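Local coordinates for mitochondrial dynamics protein MID49 (Mus musculus, PDB 4WOY) that recruits the fission mediator dynamin-related protein 1 to the mitochondrial outer membrane, regulates its GTPase activity and is required for mitochondrial fission, at residues M180-L193 and N203-A215. The protein carries 1 engineered substitution. Residues are numbered along the deposited sequence; the frame is centred on the assembly and turned at random.
Sequences MVVPGASTDDRLLL and NLWLQDLYPVETA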
ATOM      1  N   MET A 180      -2.085  -7.088  -8.938  1.00 31.46           N
ATOM      2  CA  MET A 180      -2.419  -6.871 -10.361  1.00 36.07           C
ATOM      3  C   MET A 180      -2.976  -5.455 -10.514  1.00 29.48           C
ATOM      4  O   MET A 180      -3.914  -5.077  -9.815  1.00 26.98           O
ATOM      5  CB  MET A 180      -3.421  -7.909 -10.882  1.00 34.75           C
ATOM      6  CG  MET A 180      -2.808  -9.304 -11.131  1.00 36.74           C
ATOM      7  SD  MET A 180      -4.012 -10.584 -11.524  1.00 49.59           S
ATOM      8  CE  MET A 180      -5.058 -10.584 -10.069  1.00 33.08           C
ATOM      9  N   VAL A 181      -2.380  -4.658 -11.387  1.00 36.33           N
ATOM     10  CA  VAL A 181      -2.706  -3.246 -11.411  1.00 32.60           C
ATOM     11  C   VAL A 181      -3.008  -2.737 -12.815  1.00 35.28           C
ATOM     12  O   VAL A 181      -2.516  -3.297 -13.808  1.00 34.85           O
ATOM     13  CB  VAL A 181      -1.571  -2.415 -10.770  1.00 33.94           C
ATOM     14  CG1 VAL A 181      -1.300  -2.894  -9.336  1.00 26.97           C
ATOM     15  CG2 VAL A 181      -0.291  -2.499 -11.591  1.00 34.41           C
ATOM     16  N   VAL A 182      -3.875  -1.716 -12.887  1.00 36.30           N
ATOM     17  CA  VAL A 182      -4.111  -0.959 -14.131  1.00 38.46           C
ATOM     18  C   VAL A 182      -3.826   0.539 -13.837  1.00 36.99           C
ATOM     19  O   VAL A 182      -3.935   0.971 -12.665  1.00 32.80           O
ATOM     20  CB  VAL A 182      -5.559  -1.166 -14.687  1.00 47.24           C
ATOM     21  CG1 VAL A 182      -5.895  -2.645 -14.830  1.00 39.68           C
ATOM     22  CG2 VAL A 182      -6.564  -0.530 -13.812  1.00 48.81           C
ATOM     23  N   PRO A 183      -3.478   1.341 -14.883  1.00 37.25           N
ATOM     24  CA  PRO A 183      -2.979   2.727 -14.714  1.00 44.49           C
ATOM     25  C   PRO A 183      -3.878   3.798 -14.061  1.00 55.20           C
ATOM     26  O   PRO A 183      -3.321   4.790 -13.609  1.00 81.48           O
ATOM     27  CB  PRO A 183      -2.653   3.157 -16.151  1.00 42.38           C
ATOM     28  CG  PRO A 183      -2.299   1.892 -16.843  1.00 40.80           C
ATOM     29  CD  PRO A 183      -3.251   0.859 -16.257  1.00 44.47           C
ATOM     30  N   GLY A 184      -5.191   3.655 -14.018  1.00 43.93           N
ATOM     31  CA  GLY A 184      -6.027   4.597 -13.260  1.00 53.32           C
ATOM     32  C   GLY A 184      -5.996   6.129 -13.430  1.00 55.73           C
ATOM     33  O   GLY A 184      -6.880   6.819 -12.902  1.00 49.05           O
ATOM     34  N   ALA A 185      -5.013   6.660 -14.157  1.00 53.84           N
ATOM     35  CA  ALA A 185      -4.957   8.085 -14.513  1.00 56.00           C
ATOM     36  C   ALA A 185      -3.861   8.343 -15.550  1.00 62.30           C
ATOM     37  O   ALA A 185      -2.817   7.682 -15.558  1.00 57.76           O
ATOM     38  CB  ALA A 185      -4.728   8.973 -13.282  1.00 55.35           C
ATOM     39  N   SER A 186      -4.078   9.344 -16.392  1.00 71.03           N
ATOM     40  CA  SER A 186      -3.115   9.635 -17.440  1.00 78.51           C
ATOM     41  C   SER A 186      -2.020  10.612 -16.983  1.00 78.50           C
ATOM     42  O   SER A 186      -0.896  10.591 -17.485  1.00 82.19           O
ATOM     43  CB  SER A 186      -3.845  10.183 -18.667  1.00 82.37           C
ATOM     44  OG  SER A 186      -3.003  10.134 -19.799  1.00 87.13           O
ATOM     45  N   THR A 187      -2.364  11.459 -16.022  1.00 72.44           N
ATOM     46  CA  THR A 187      -1.509  12.567 -15.615  1.00 64.47           C
ATOM     47  C   THR A 187      -0.570  12.268 -14.426  1.00 67.92           C
ATOM     48  O   THR A 187       0.421  12.979 -14.230  1.00 76.09           O
ATOM     49  CB  THR A 187      -2.369  13.776 -15.283  1.00 71.83           C
ATOM     50  OG1 THR A 187      -2.988  13.583 -14.009  1.00 84.88           O
ATOM     51  CG2 THR A 187      -3.450  13.932 -16.338  1.00 67.08           C
ATOM     52  N   ASP A 188      -0.909  11.269 -13.606  1.00 53.46           N
ATOM     53  CA  ASP A 188      -0.008  10.816 -12.553  1.00 52.52           C
ATOM     54  C   ASP A 188       0.062   9.285 -12.497  1.00 54.92           C
ATOM     55  O   ASP A 188      -0.450   8.571 -13.374  1.00 51.13           O
ATOM     56  CB  ASP A 188      -0.391  11.410 -11.169  1.00 54.34           C
ATOM     57  CG  ASP A 188      -1.715  10.867 -10.583  1.00 54.50           C
ATOM     58  OD1 ASP A 188      -2.086   9.692 -10.799  1.00 49.23           O
ATOM     59  OD2 ASP A 188      -2.378  11.623  -9.840  1.00 54.37           O
ATOM     60  N   ASP A 189       0.715   8.785 -11.457  1.00 54.34           N
ATOM     61  CA  ASP A 189       0.981   7.362 -11.354  1.00 46.02           C
ATOM     62  C   ASP A 189       0.059   6.605 -10.408  1.00 40.17           C
ATOM     63  O   ASP A 189       0.419   5.532  -9.947  1.00 45.33           O
ATOM     64  CB  ASP A 189       2.442   7.159 -10.953  1.00 52.87           C
ATOM     65  CG  ASP A 189       3.401   7.525 -12.077  1.00 60.46           C
ATOM     66  OD1 ASP A 189       3.176   7.082 -13.229  1.00 61.66           O
ATOM     67  OD2 ASP A 189       4.349   8.291 -11.815  1.00 63.60           O
ATOM     68  N   ARG A 190      -1.121   7.141 -10.118  1.00 42.31           N
ATOM     69  CA  ARG A 190      -2.081   6.408  -9.280  1.00 38.99           C
ATOM     70  C   ARG A 190      -2.509   5.107  -9.977  1.00 36.17           C
ATOM     71  O   ARG A 190      -2.413   4.992 -11.197  1.00 35.15           O
ATOM     72  CB  ARG A 190      -3.296   7.274  -8.963  1.00 43.70           C
ATOM     73  CG  ARG A 190      -4.170   7.566 -10.164  1.00 40.87           C
ATOM     74  CD  ARG A 190      -5.269   8.519  -9.798  1.00 43.78           C
ATOM     75  NE  ARG A 190      -4.736   9.784  -9.337  1.00 47.82           N
ATOM     76  CZ  ARG A 190      -5.398  10.616  -8.545  1.00 51.40           C
ATOM     77  NH1 ARG A 190      -6.619  10.294  -8.134  1.00 51.50           N
ATOM     78  NH2 ARG A 190      -4.841  11.756  -8.154  1.00 55.63           N
ATOM     79  N   LEU A 191      -2.935   4.111  -9.213  1.00 36.24           N
ATOM     80  CA  LEU A 191      -3.261   2.808  -9.785  1.00 31.46           C
ATOM     81  C   LEU A 191      -4.623   2.329  -9.320  1.00 35.99           C
ATOM     82  O   LEU A 191      -5.193   2.863  -8.365  1.00 35.35           O
ATOM     83  CB  LEU A 191      -2.200   1.754  -9.412  1.00 30.33           C
ATOM     84  CG  LEU A 191      -0.772   2.041  -9.927  1.00 42.19           C
ATOM     85  CD1 LEU A 191       0.270   1.077  -9.328  1.00 38.14           C
ATOM     86  CD2 LEU A 191      -0.706   2.021 -11.466  1.00 33.51           C
ATOM     87  N   LEU A 192      -5.138   1.329 -10.024  1.00 36.96           N
ATOM     88  CA  LEU A 192      -6.237   0.533  -9.520  1.00 36.98           C
ATOM     89  C   LEU A 192      -5.686  -0.851  -9.258  1.00 35.74           C
ATOM     90  O   LEU A 192      -4.972  -1.404 -10.114  1.00 27.45           O
ATOM     91  CB  LEU A 192      -7.380   0.467 -10.530  1.00 35.65           C
ATOM     92  CG  LEU A 192      -7.852   1.809 -11.073  1.00 39.77           C
ATOM     93  CD1 LEU A 192      -8.918   1.597 -12.141  1.00 35.79           C
ATOM     94  CD2 LEU A 192      -8.326   2.665  -9.938  1.00 33.22           C
ATOM     95  N   LEU A 193      -6.009  -1.419  -8.098  1.00 35.99           N
ATOM     96  CA  LEU A 193      -5.539  -2.751  -7.760  1.00 32.02           C
ATOM     97  C   LEU A 193      -6.668  -3.755  -7.792  1.00 29.32           C
ATOM     98  O   LEU A 193      -7.783  -3.456  -7.376  1.00 32.58           O
ATOM     99  CB  LEU A 193      -4.913  -2.780  -6.366  1.00 40.15           C
ATOM    100  CG  LEU A 193      -4.052  -1.654  -5.801  1.00 46.82           C
ATOM    101  CD1 LEU A 193      -4.080  -1.733  -4.297  1.00 44.26           C
ATOM    102  CD2 LEU A 193      -2.639  -1.804  -6.275  1.00 50.79           C
ATOM    103  N   ASN A 203     -16.180  -7.128  -8.053  1.00 43.10           N
ATOM    104  CA  ASN A 203     -15.903  -6.830  -9.444  1.00 40.92           C
ATOM    105  C   ASN A 203     -15.120  -5.503  -9.559  1.00 39.36           C
ATOM    106  O   ASN A 203     -14.292  -5.342 -10.442  1.00 38.11           O
ATOM    107  CB  ASN A 203     -17.209  -6.778 -10.243  1.00 40.46           C
ATOM    108  CG  ASN A 203     -17.923  -8.127 -10.278  1.00 41.96           C
ATOM    109  OD1 ASN A 203     -17.287  -9.182 -10.349  1.00 42.72           O
ATOM    110  ND2 ASN A 203     -19.254  -8.093 -10.193  1.00 42.68           N
ATOM    111  N   LEU A 204     -15.333  -4.585  -8.624  1.00 39.77           N
ATOM    112  CA  LEU A 204     -14.621  -3.314  -8.649  1.00 43.34           C
ATOM    113  C   LEU A 204     -13.145  -3.433  -8.238  1.00 43.96           C
ATOM    114  O   LEU A 204     -12.767  -4.323  -7.472  1.00 40.14           O
ATOM    115  CB  LEU A 204     -15.318  -2.289  -7.757  1.00 39.46           C
ATOM    116  CG  LEU A 204     -16.764  -1.991  -8.172  1.00 39.80           C
ATOM    117  CD1 LEU A 204     -17.389  -0.980  -7.253  1.00 41.24           C
ATOM    118  CD2 LEU A 204     -16.848  -1.514  -9.606  1.00 38.10           C
ATOM    119  N   TRP A 205     -12.336  -2.524  -8.774  1.00 38.62           N
ATOM    120  CA  TRP A 205     -10.914  -2.391  -8.462  1.00 37.77           C
ATOM    121  C   TRP A 205     -10.723  -1.418  -7.299  1.00 42.88           C
ATOM    122  O   TRP A 205     -11.573  -0.563  -7.064  1.00 42.16           O
ATOM    123  CB  TRP A 205     -10.148  -1.897  -9.697  1.00 36.68           C
ATOM    124  CG  TRP A 205     -10.182  -2.912 -10.765  1.00 36.48           C
ATOM    125  CD1 TRP A 205     -11.283  -3.369 -11.432  1.00 36.08           C
ATOM    126  CD2 TRP A 205      -9.074  -3.656 -11.263  1.00 37.00           C
ATOM    127  NE1 TRP A 205     -10.927  -4.353 -12.316  1.00 36.25           N
ATOM    128  CE2 TRP A 205      -9.579  -4.546 -12.238  1.00 36.94           C
ATOM    129  CE3 TRP A 205      -7.703  -3.651 -10.986  1.00 37.78           C
ATOM    130  CZ2 TRP A 205      -8.760  -5.416 -12.932  1.00 37.77           C
ATOM    131  CZ3 TRP A 205      -6.897  -4.513 -11.672  1.00 38.66           C
ATOM    132  CH2 TRP A 205      -7.423  -5.388 -12.640  1.00 38.73           C
ATOM    133  N   LEU A 206      -9.621  -1.550  -6.567  1.00 38.97           N
ATOM    134  CA  LEU A 206      -9.367  -0.654  -5.458  1.00 39.66           C
ATOM    135  C   LEU A 206      -8.397   0.470  -5.896  1.00 38.90           C
ATOM    136  O   LEU A 206      -7.367   0.235  -6.543  1.00 38.57           O
ATOM    137  CB  LEU A 206      -8.803  -1.447  -4.289  1.00 41.21           C
ATOM    138  CG  LEU A 206      -8.595  -0.733  -2.968  1.00 42.27           C
ATOM    139  CD1 LEU A 206      -9.957  -0.545  -2.317  1.00 43.32           C
ATOM    140  CD2 LEU A 206      -7.695  -1.545  -2.101  1.00 43.68           C
ATOM    141  N   GLN A 207      -8.726   1.703  -5.560  1.00 39.00           N
ATOM    142  CA  GLN A 207      -7.840   2.798  -5.906  1.00 38.68           C
ATOM    143  C   GLN A 207      -6.600   2.743  -5.035  1.00 44.99           C
ATOM    144  O   GLN A 207      -6.681   2.599  -3.817  1.00 40.42           O
ATOM    145  CB  GLN A 207      -8.516   4.149  -5.723  1.00 43.98           C
ATOM    146  CG  GLN A 207      -7.599   5.310  -6.043  1.00 39.10           C
ATOM    147  CD  GLN A 207      -8.241   6.654  -5.772  1.00 40.07           C
ATOM    148  OE1 GLN A 207      -8.689   6.934  -4.652  1.00 45.23           O
ATOM    149  NE2 GLN A 207      -8.317   7.488  -6.803  1.00 40.04           N
ATOM    150  N   ASP A 208      -5.454   2.899  -5.673  1.00 49.48           N
ATOM    151  CA  ASP A 208      -4.203   2.951  -4.959  1.00 39.91           C
ATOM    152  C   ASP A 208      -3.536   4.304  -5.174  1.00 40.05           C
ATOM    153  O   ASP A 208      -3.054   4.591  -6.264  1.00 39.78           O
ATOM    154  CB  ASP A 208      -3.286   1.835  -5.428  1.00 44.88           C
ATOM    155  CG  ASP A 208      -1.896   1.941  -4.817  1.00 46.98           C
ATOM    156  OD1 ASP A 208      -1.822   2.284  -3.620  1.00 49.70           O
ATOM    157  OD2 ASP A 208      -0.898   1.707  -5.536  1.00 46.48           O
ATOM    158  N   LEU A 209      -3.530   5.129  -4.129  1.00 40.80           N
ATOM    159  CA  LEU A 209      -2.917   6.456  -4.200  1.00 41.30           C
ATOM    160  C   LEU A 209      -1.454   6.466  -3.743  1.00 47.20           C
ATOM    161  O   LEU A 209      -0.814   7.524  -3.731  1.00 42.81           O
ATOM    162  CB  LEU A 209      -3.712   7.475  -3.382  1.00 42.03           C
ATOM    163  CG  LEU A 209      -5.124   7.743  -3.923  1.00 44.37           C
ATOM    164  CD1 LEU A 209      -5.914   8.756  -3.073  1.00 43.02           C
ATOM    165  CD2 LEU A 209      -5.073   8.166  -5.402  1.00 43.52           C
ATOM    166  N   TYR A 210      -0.925   5.300  -3.383  1.00 42.23           N
ATOM    167  CA  TYR A 210       0.413   5.236  -2.814  1.00 49.22           C
ATOM    168  C   TYR A 210       1.503   5.912  -3.710  1.00 43.69           C
ATOM    169  O   TYR A 210       2.273   6.721  -3.206  1.00 44.63           O
ATOM    170  CB  TYR A 210       0.788   3.774  -2.498  1.00 43.65           C
ATOM    171  CG  TYR A 210       2.235   3.612  -2.080  1.00 44.92           C
ATOM    172  CD1 TYR A 210       2.611   3.732  -0.738  1.00 45.88           C
ATOM    173  CD2 TYR A 210       3.225   3.372  -3.028  1.00 45.46           C
ATOM    174  CE1 TYR A 210       3.928   3.605  -0.350  1.00 47.17           C
ATOM    175  CE2 TYR A 210       4.538   3.250  -2.653  1.00 51.87           C
ATOM    176  CZ  TYR A 210       4.890   3.360  -1.312  1.00 47.73           C
ATOM    177  OH  TYR A 210       6.208   3.248  -0.962  1.00 49.30           O
ATOM    178  N   PRO A 211       1.549   5.611  -5.027  1.00 46.28           N
ATOM    179  CA  PRO A 211       2.586   6.251  -5.862  1.00 47.99           C
ATOM    180  C   PRO A 211       2.485   7.777  -5.921  1.00 45.58           C
ATOM    181  O   PRO A 211       3.503   8.464  -5.990  1.00 53.09           O
ATOM    182  CB  PRO A 211       2.342   5.653  -7.254  1.00 43.91           C
ATOM    183  CG  PRO A 211       1.650   4.355  -6.994  1.00 44.91           C
ATOM    184  CD  PRO A 211       0.744   4.647  -5.813  1.00 45.25           C
ATOM    185  N   VAL A 212       1.265   8.301  -5.926  1.00 43.96           N
ATOM    186  CA  VAL A 212       1.054   9.746  -5.956  1.00 44.76           C
ATOM    187  C   VAL A 212       1.495  10.397  -4.652  1.00 46.52           C
ATOM    188  O   VAL A 212       2.140  11.443  -4.658  1.00 52.19           O
ATOM    189  CB  VAL A 212      -0.425  10.087  -6.204  1.00 44.05           C
ATOM    190  CG1 VAL A 212      -0.627  11.589  -6.185  1.00 45.39           C
ATOM    191  CG2 VAL A 212      -0.895   9.494  -7.513  1.00 43.18           C
ATOM    192  N   GLU A 213       1.130   9.756  -3.540  1.00 48.92           N
ATOM    193  CA  GLU A 213       1.441  10.232  -2.196  1.00 47.54           C
ATOM    194  C   GLU A 213       2.939  10.259  -1.935  1.00 47.17           C
ATOM    195  O   GLU A 213       3.461  11.234  -1.396  1.00 48.38           O
ATOM    196  CB  GLU A 213       0.742   9.369  -1.133  1.00 45.72           C
ATOM    197  CG  GLU A 213      -0.772   9.448  -1.188  1.00 45.21           C
ATOM    198  CD  GLU A 213      -1.475   8.360  -0.378  1.00 44.97           C
ATOM    199  OE1 GLU A 213      -0.876   7.296  -0.132  1.00 44.83           O
ATOM    200  OE2 GLU A 213      -2.651   8.568  -0.022  1.00 45.26           O
ATOM    201  N   THR A 214       3.638   9.195  -2.297  1.00 46.95           N
ATOM    202  CA  THR A 214       5.067   9.175  -2.002  1.00 57.36           C
ATOM    203  C   THR A 214       5.821  10.120  -2.939  1.00 51.97           C
ATOM    204  O   THR A 214       6.832  10.679  -2.545  1.00 53.59           O
ATOM    205  CB  THR A 214       5.677   7.754  -2.060  1.00 56.33           C
ATOM    206  OG1 THR A 214       5.854   7.346  -3.414  1.00 62.31           O
ATOM    207  CG2 THR A 214       4.781   6.756  -1.331  1.00 47.35           C
ATOM    208  N   ALA A 215       5.328  10.324  -4.159  1.00 49.02           N
ATOM    209  CA  ALA A 215       5.960  11.307  -5.045  1.00 52.46           C
ATOM    210  C   ALA A 215       5.823  12.713  -4.471  1.00 52.10           C
ATOM    211  O   ALA A 215       6.758  13.522  -4.556  1.00 56.06           O
ATOM    212  CB  ALA A 215       5.374  11.250  -6.432  1.00 50.05           C
TER
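Strands 191-193 and 205-208 pair antiparallel as a beta hairpin in the mixed sheet of the nucleotidyltransferase-like domain, with hydrogen-bonded pairs Leu191-Asp208 and Leu193-Leu206 on either side of the non-hydrogen-bonded pair Leu192-Gln207. Four backbone bonds join them, the shortest from Leu193 N to Leu206 O at 2.6 Å. Strand 173-182 flanks strand 191-193 and strand 97-102 flanks strand 205-208, which places the hairpin inside the sheet.

On the face bearing Leu191, Leu193, Leu206 and Asp208, the Leu193 side chain crosses that of Asp208, its CG lying 3.6 Å from Asp208 CB. With chi1 at 174°, Asp208 CG is swung away from the backbone N, and the carboxylate serves two partners: OD1 caps the following helix by accepting from Tyr210 N, while OD2 forms a salt bridge with Arg70 of strand 69-74. Asp208 thus links strands 205-208 and 69-74 through OD2 and holds the first turn of helix 210-224 through OD1.

At the other end of the pairing, Trp205 reaches across both strands of the 180-193 segment. Its CB packs on Leu192 CB at 3.7 Å, and Val182 CG1 sits over a face of the six-membered ring in a CH-pi contact, 4.2 Å from the centroid. Met180 O and Leu192 O approach the indole edge, and NE1 donates to Leu124 O, which should limit rotation of the ring.

Beyond the strands, the turn at 188-190 lies against the first residues of the helix. Arg190 grips Asp188 side-on through NE and NH2, and Asp188 OD1 also accepts from Arg190 N in an Asx turn. Leu209 CD2 sits over one face of the guanidinium, toward its rim, 3.8 Å from Arg190 NH1. Pro211 CB meets Asp189 O, and Val212 CG2 presses against the paired carboxylate, 3.5 Å from Asp188 CG.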